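Local coordinates for L-arabinose ABC transporter, periplasmic L-arabinose-binding protein (Burkholderia thailandensis, PDB 4KZK) that probably delivers L-arabinose to an ABC transporter as its periplasmic sugar-binding protein, and is seen here with beta-D-galactopyranose bound, at residues F41-P46 against Q52-F57; G94-A99 against V300-W305. One frame throughout, in Å; residues are numbered along the deposited sequence.

Interaction 1 of 2, residues F41-P46 against Q52-F57. With GAL (beta-D-galactopyranose), chain B.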
loop_
_atom_site.group_PDB
_atom_site.type_symbol
_atom_site.label_atom_id
_atom_site.label_comp_id
_atom_site.label_asym_id
_atom_site.label_seq_id
_atom_site.Cartn_x
_atom_site.Cartn_y
_atom_site.Cartn_z
ATOM N N PHE A 41 -5.141 -16.709 4.184
ATOM C CA PHE A 41 -4.534 -15.454 3.726
ATOM C C PHE A 41 -5.668 -14.437 3.668
ATOM O O PHE A 41 -6.497 -14.467 2.776
ATOM C CB PHE A 41 -3.859 -15.617 2.366
ATOM C CG PHE A 41 -2.740 -14.631 2.107
ATOM C CD1 PHE A 41 -2.970 -13.254 2.060
ATOM C CD2 PHE A 41 -1.437 -15.077 1.924
ATOM C CE1 PHE A 41 -1.921 -12.373 1.820
ATOM C CE2 PHE A 41 -0.391 -14.194 1.678
ATOM C CZ PHE A 41 -0.644 -12.820 1.636
ATOM N N VAL A 42 -5.690 -13.573 4.670
ATOM C CA VAL A 42 -6.831 -12.706 4.983
ATOM C C VAL A 42 -6.414 -11.283 4.671
ATOM O O VAL A 42 -5.387 -10.841 5.144
ATOM C CB VAL A 42 -7.248 -12.879 6.465
ATOM C CG1 VAL A 42 -8.352 -11.899 6.833
ATOM C CG2 VAL A 42 -7.660 -14.340 6.697
ATOM N N VAL A 43 -7.194 -10.582 3.846
ATOM C CA VAL A 43 -6.828 -9.233 3.397
ATOM C C VAL A 43 -7.895 -8.178 3.671
ATOM O O VAL A 43 -9.098 -8.438 3.569
ATOM C CB VAL A 43 -6.470 -9.213 1.882
ATOM C CG1 VAL A 43 -5.348 -10.198 1.586
ATOM C CG2 VAL A 43 -7.689 -9.478 1.003
ATOM N N LYS A 44 -7.459 -6.968 3.993
ATOM C CA LYS A 44 -8.395 -5.917 4.365
ATOM C C LYS A 44 -9.262 -5.406 3.215
ATOM O O LYS A 44 -10.379 -4.938 3.443
ATOM C CB LYS A 44 -7.664 -4.735 5.017
ATOM C CG LYS A 44 -6.606 -4.095 4.149
ATOM C CD LYS A 44 -5.929 -2.894 4.809
ATOM C CE LYS A 44 -4.960 -2.245 3.829
ATOM N NZ LYS A 44 -4.220 -1.043 4.353
ATOM N N GLN A 45 -8.747 -5.457 1.980
ATOM C CA GLN A 45 -9.346 -4.722 0.847
ATOM C C GLN A 45 -9.220 -5.511 -0.443
ATOM O O GLN A 45 -8.304 -5.264 -1.245
ATOM C CB GLN A 45 -8.716 -3.338 0.670
ATOM C CG GLN A 45 -9.243 -2.311 1.661
ATOM C CD GLN A 45 -8.557 -0.966 1.499
ATOM O OE1 GLN A 45 -8.446 -0.449 0.379
ATOM N NE2 GLN A 45 -8.071 -0.400 2.593
ATOM N N PRO A 46 -10.156 -6.423 -0.693
ATOM C CA PRO A 46 -10.040 -7.260 -1.906
ATOM C C PRO A 46 -10.219 -6.486 -3.213
ATOM O O PRO A 46 -9.900 -7.024 -4.260
ATOM C CB PRO A 46 -11.172 -8.272 -1.746
ATOM C CG PRO A 46 -12.181 -7.539 -0.931
ATOM C CD PRO A 46 -11.382 -6.747 0.059
ATOM N N GLN A 52 -5.122 -8.786 -4.492
ATOM C CA GLN A 52 -5.345 -9.811 -5.511
ATOM C C GLN A 52 -3.996 -10.382 -5.981
ATOM O O GLN A 52 -3.853 -11.595 -6.222
ATOM C CB GLN A 52 -6.170 -9.254 -6.689
ATOM C CG GLN A 52 -7.610 -8.858 -6.313
ATOM C CD GLN A 52 -8.504 -10.028 -5.917
ATOM O OE1 GLN A 52 -8.216 -11.177 -6.237
ATOM N NE2 GLN A 52 -9.597 -9.736 -5.211
ATOM N N ASP A 53 -2.985 -9.528 -6.096
ATOM C CA ASP A 53 -1.661 -9.984 -6.508
ATOM C C ASP A 53 -1.009 -10.832 -5.431
ATOM O O ASP A 53 -0.392 -11.859 -5.742
ATOM C CB ASP A 53 -0.729 -8.815 -6.841
ATOM C CG ASP A 53 -1.134 -8.062 -8.093
ATOM O OD1 ASP A 53 -1.878 -8.599 -8.948
ATOM O OD2 ASP A 53 -0.671 -6.921 -8.250
ATOM N N GLU A 54 -1.126 -10.417 -4.172
ATOM C CA GLU A 54 -0.643 -11.274 -3.074
ATOM C C GLU A 54 -1.278 -12.642 -3.153
ATOM O O GLU A 54 -0.569 -13.656 -3.039
ATOM C CB GLU A 54 -0.962 -10.631 -1.726
ATOM C CG GLU A 54 -0.038 -9.485 -1.384
ATOM C CD GLU A 54 -0.295 -8.932 0.005
ATOM O OE1 GLU A 54 -1.330 -9.254 0.598
ATOM O OE2 GLU A 54 0.561 -8.151 0.501
ATOM N N TRP A 55 -2.598 -12.682 -3.332
ATOM C CA TRP A 55 -3.337 -13.957 -3.428
ATOM C C TRP A 55 -2.875 -14.842 -4.576
ATOM O O TRP A 55 -2.779 -16.062 -4.407
ATOM C CB TRP A 55 -4.840 -13.722 -3.543
ATOM C CG TRP A 55 -5.565 -13.523 -2.217
ATOM C CD1 TRP A 55 -5.116 -13.878 -0.970
ATOM C CD2 TRP A 55 -6.891 -13.026 -2.036
ATOM N NE1 TRP A 55 -6.074 -13.601 -0.028
ATOM C CE2 TRP A 55 -7.174 -13.072 -0.655
ATOM C CE3 TRP A 55 -7.869 -12.547 -2.908
ATOM C CZ2 TRP A 55 -8.387 -12.668 -0.135
ATOM C CZ3 TRP A 55 -9.074 -12.129 -2.383
ATOM C CH2 TRP A 55 -9.332 -12.198 -1.016
ATOM N N ARG A 56 -2.611 -14.247 -5.731
ATOM C CA ARG A 56 -2.206 -15.019 -6.903
ATOM C C ARG A 56 -0.860 -15.687 -6.621
ATOM O O ARG A 56 -0.647 -16.860 -6.973
ATOM C CB ARG A 56 -2.131 -14.114 -8.146
ATOM C CG ARG A 56 -1.491 -14.764 -9.360
ATOM C CD ARG A 56 -1.691 -13.920 -10.606
ATOM N NE ARG A 56 -1.027 -12.610 -10.564
ATOM C CZ ARG A 56 0.146 -12.311 -11.152
ATOM N NH1 ARG A 56 0.854 -13.224 -11.812
ATOM N NH2 ARG A 56 0.627 -11.069 -11.060
ATOM N N PHE A 57 0.053 -14.965 -5.983
ATOM C CA PHE A 57 1.367 -15.529 -5.653
ATOM C C PHE A 57 1.327 -16.500 -4.478
ATOM O O PHE A 57 2.078 -17.498 -4.460
ATOM C CB PHE A 57 2.400 -14.419 -5.474
ATOM C CG PHE A 57 2.814 -13.824 -6.771
ATOM C CD1 PHE A 57 3.564 -14.583 -7.653
ATOM C CD2 PHE A 57 2.418 -12.559 -7.158
ATOM C CE1 PHE A 57 3.940 -14.079 -8.876
ATOM C CE2 PHE A 57 2.795 -12.047 -8.402
ATOM C CZ PHE A 57 3.563 -12.817 -9.257
HETATM C C1 GAL B . -1.070 -1.541 2.408
HETATM C C2 GAL B . -1.876 -0.836 1.321
HETATM C C3 GAL B . -1.680 -1.599 0.004
HETATM C C4 GAL B . -0.190 -1.744 -0.291
HETATM C C5 GAL B . 0.484 -2.436 0.881
HETATM C C6 GAL B . 1.987 -2.556 0.676
HETATM O O1 GAL B . -1.169 -0.754 3.579
HETATM O O2 GAL B . -3.232 -0.842 1.703
HETATM O O3 GAL B . -2.358 -0.951 -1.080
HETATM O O4 GAL B . 0.392 -0.494 -0.567
HETATM O O5 GAL B . 0.296 -1.633 2.038
HETATM O O6 GAL B . 2.597 -3.199 1.783
#

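Interaction 2 of 2, residues G94-A99 against V300-W305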
loop_
_atom_site.group_PDB
_atom_site.type_symbol
_atom_site.label_atom_id
_atom_site.label_comp_id
_atom_site.label_asym_id
_atom_site.label_seq_id
_atom_site.Cartn_x
_atom_site.Cartn_y
_atom_site.Cartn_z
ATOM N N GLY A 94 -2.295 -22.214 9.965
ATOM C CA GLY A 94 -1.694 -20.892 9.984
ATOM C C GLY A 94 -2.521 -19.874 9.239
ATOM O O GLY A 94 -3.333 -20.238 8.400
ATOM N N VAL A 95 -2.277 -18.602 9.547
ATOM C CA VAL A 95 -2.938 -17.484 8.863
ATOM C C VAL A 95 -1.951 -16.317 8.691
ATOM O O VAL A 95 -1.210 -15.926 9.627
ATOM C CB VAL A 95 -4.208 -17.029 9.643
ATOM C CG1 VAL A 95 -3.885 -16.708 11.096
ATOM C CG2 VAL A 95 -4.910 -15.843 8.957
ATOM N N ILE A 96 -1.973 -15.756 7.485
ATOM C CA ILE A 96 -1.267 -14.519 7.153
ATOM C C ILE A 96 -2.349 -13.467 6.954
ATOM O O ILE A 96 -3.341 -13.734 6.276
ATOM C CB ILE A 96 -0.433 -14.700 5.875
ATOM C CG1 ILE A 96 0.646 -15.777 6.065
ATOM C CG2 ILE A 96 0.198 -13.391 5.437
ATOM C CD1 ILE A 96 1.198 -16.345 4.781
ATOM N N ILE A 97 -2.201 -12.321 7.593
ATOM C CA ILE A 97 -3.280 -11.331 7.572
ATOM C C ILE A 97 -2.765 -9.906 7.377
ATOM O O ILE A 97 -1.765 -9.528 7.968
ATOM C CB ILE A 97 -4.155 -11.429 8.848
ATOM C CG1 ILE A 97 -5.342 -10.450 8.798
ATOM C CG2 ILE A 97 -3.323 -11.261 10.125
ATOM C CD1 ILE A 97 -6.465 -10.771 9.757
ATOM N N CYS A 98 -3.466 -9.151 6.538
ATOM C CA CYS A 98 -3.347 -7.697 6.515
ATOM C C CYS A 98 -4.654 -7.186 7.089
ATOM O O CYS A 98 -5.663 -7.157 6.393
ATOM C CB CYS A 98 -3.121 -7.127 5.114
ATOM S SG CYS A 98 -2.931 -5.306 5.192
ATOM N N ALA A 99 -4.636 -6.841 8.367
ATOM C CA ALA A 99 -5.850 -6.477 9.070
ATOM C C ALA A 99 -6.333 -5.097 8.642
ATOM O O ALA A 99 -5.547 -4.248 8.240
ATOM C CB ALA A 99 -5.613 -6.530 10.572
ATOM N N VAL A 300 5.500 -19.279 2.057
ATOM C CA VAL A 300 6.550 -20.286 2.284
ATOM C C VAL A 300 7.110 -20.209 3.707
ATOM O O VAL A 300 7.319 -21.256 4.351
ATOM C CB VAL A 300 7.671 -20.185 1.224
ATOM C CG1 VAL A 300 8.878 -21.038 1.605
ATOM C CG2 VAL A 300 7.122 -20.611 -0.130
ATOM N N ASN A 301 7.349 -18.996 4.199
ATOM C CA ASN A 301 7.802 -18.809 5.566
ATOM C C ASN A 301 6.809 -19.435 6.540
ATOM O O ASN A 301 7.216 -20.164 7.449
ATOM C CB ASN A 301 8.020 -17.324 5.884
ATOM C CG ASN A 301 9.251 -16.748 5.203
ATOM O OD1 ASN A 301 10.171 -17.473 4.806
ATOM N ND2 ASN A 301 9.288 -15.431 5.090
ATOM N N MET A 302 5.517 -19.191 6.326
ATOM C CA MET A 302 4.465 -19.832 7.124
ATOM C C MET A 302 4.480 -21.365 6.989
ATOM O O MET A 302 4.437 -22.073 7.986
ATOM C CB MET A 302 3.075 -19.278 6.754
ATOM C CG MET A 302 1.924 -19.947 7.500
ATOM S SD MET A 302 2.062 -19.769 9.288
ATOM C CE MET A 302 1.660 -18.044 9.529
ATOM N N TYR A 303 4.509 -21.870 5.762
ATOM C CA TYR A 303 4.569 -23.311 5.508
ATOM C C TYR A 303 5.707 -23.976 6.286
ATOM O O TYR A 303 5.510 -24.975 6.994
ATOM C CB TYR A 303 4.733 -23.575 4.011
ATOM C CG TYR A 303 4.782 -25.055 3.693
ATOM C CD1 TYR A 303 3.615 -25.802 3.581
ATOM C CD2 TYR A 303 5.989 -25.699 3.525
ATOM C CE1 TYR A 303 3.657 -27.163 3.304
ATOM C CE2 TYR A 303 6.044 -27.059 3.253
ATOM C CZ TYR A 303 4.870 -27.780 3.133
ATOM O OH TYR A 303 4.923 -29.133 2.866
ATOM N N ASP A 304 6.902 -23.414 6.159
ATOM C CA ASP A 304 8.088 -23.964 6.818
ATOM C C ASP A 304 7.987 -23.838 8.342
ATOM O O ASP A 304 8.511 -24.676 9.073
ATOM C CB ASP A 304 9.348 -23.255 6.329
ATOM C CG ASP A 304 9.739 -23.648 4.909
ATOM O OD1 ASP A 304 9.182 -24.630 4.360
ATOM O OD2 ASP A 304 10.618 -22.973 4.342
ATOM N N TRP A 305 7.325 -22.790 8.819
ATOM C CA TRP A 305 7.090 -22.604 10.255
ATOM C C TRP A 305 6.184 -23.716 10.798
ATOM O O TRP A 305 6.460 -24.313 11.855
ATOM C CB TRP A 305 6.460 -21.231 10.499
ATOM C CG TRP A 305 6.397 -20.745 11.914
ATOM C CD1 TRP A 305 7.008 -21.276 13.019
ATOM C CD2 TRP A 305 5.698 -19.584 12.369
ATOM N NE1 TRP A 305 6.707 -20.521 14.130
ATOM C CE2 TRP A 305 5.902 -19.476 13.754
ATOM C CE3 TRP A 305 4.893 -18.635 11.736
ATOM C CZ2 TRP A 305 5.338 -18.445 14.513
ATOM C CZ3 TRP A 305 4.332 -17.623 12.489
ATOM C CH2 TRP A 305 4.560 -17.530 13.861
#

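Interaction 1 of 2, residues F41-P46 against Q52-F57
The first beta-alpha connection of the sugar-binding protein brings F41, V43 and P46, on strand 38-43 and the loop after it, against Q52, E54 and W55 of helix 49-65. The indole of W55 carries most of the contact. Its NE1 donates to the backbone O of F41 at 3.0 Å, with an N-H...O angle of 157°; the acceptor lies near the indole plane, but the donor sits well above the carbonyl plane. Beside this bond the F41 ring meets the indole obliquely, CD1 to CD1 at 3.8 Å, the planes 76° apart. F41 holds CG anti to the backbone N (chi1 -154°), and CE1 of its ring meets E54 OE1 near the ring plane at 3.4 Å. V43 advances from the opposite direction to W55, its CG2 touching the indole CZ2 at 3.5 Å.

Strand and helix run antiparallel and form the first half of the beta-alpha-beta unit 38-43, 49-65, 68-73 of this periplasmic-binding-protein fold. In the connecting loop K44 turns to the ligand: NZ donates to galactose O2 at 2.8 Å and, at 3.2 Å, to O1, while also forming a salt bridge with D124. E54 OE2 approaches OD2 of the sugar-binding residue D123, a closeness of like charges that might raise the proton affinity of one carboxylate. Farther along the loop, the carbonyl O of P46 receives NE2 of Q52, whose bent side chain comes from the first turns of the helix, in a nearly straight bond of 2.9 Å with the acceptor close to the amide plane.

Interaction 2 of 2, residues G94-A99 against V300-W305
Strand 94-98 and the 300-305 turns of helix 291-308 run roughly antiparallel, at 157° with their axes 9.2 Å apart at closest approach, and G94 and M302 form the nearest CA pair. No hydrogen bond links the two segments; M302 reaches across to the strand and makes all the close contacts. Its CG stands anti to the backbone N (chi1 177°), after which bends at chi2 and chi3 fold the thioether along the strand backbone. SD comes to rest against the CA of G94 at 4.0 Å. G94 brings no side chain there, and the sulfur lies beside its CA. The terminal CE goes one residue farther, lying 3.6 Å from the carbonyl O of V95 and also near that residue's N. The valine side chain itself leaves the strand on the face away from the helix, so V95 takes part through its main chain.

I96 supplies the apolar side-chain contact at the base of the methionine. Its CG1 lies beside the backbone N, and the extended outer branch (chi2 161°) carries CD1 to M302 CB at 4.0 Å. The two side chains pass alongside one another, running opposite ways. Around them, M302 also touches I39 of strand 38-43 and both K118 and M120 of strand 118-122, while I96 packs on F41 and V122. All four touching residues are buried. A late helix covering three neighbouring parallel strands in this way is a feature of the alpha/beta sandwich lobes of type I periplasmic binding proteins, in which chain segments distant in sequence return to complete the first lobe.

Overall arrangement
From the N terminus, strand 38-43 leads through a short loop into helix 49-65, and interaction 1 closes that local beta-alpha connection. Only afterwards does the chain reach strand 94-98, where interaction 2 begins; its second half arrives about 200 residues later on helix 291-308. The two are therefore in series, neither nested nor crossed. They meet in the sheet, where strands 38-43 and 94-98 are neighbours: V42 N to I96 O, at 2.8 Å, and C98 N to V42 O, at 2.9 Å, are probable hydrogen bonds. The local contact adjoins the sugar pocket, whereas the long-range one brings the late helix back to this first-lobe sheet.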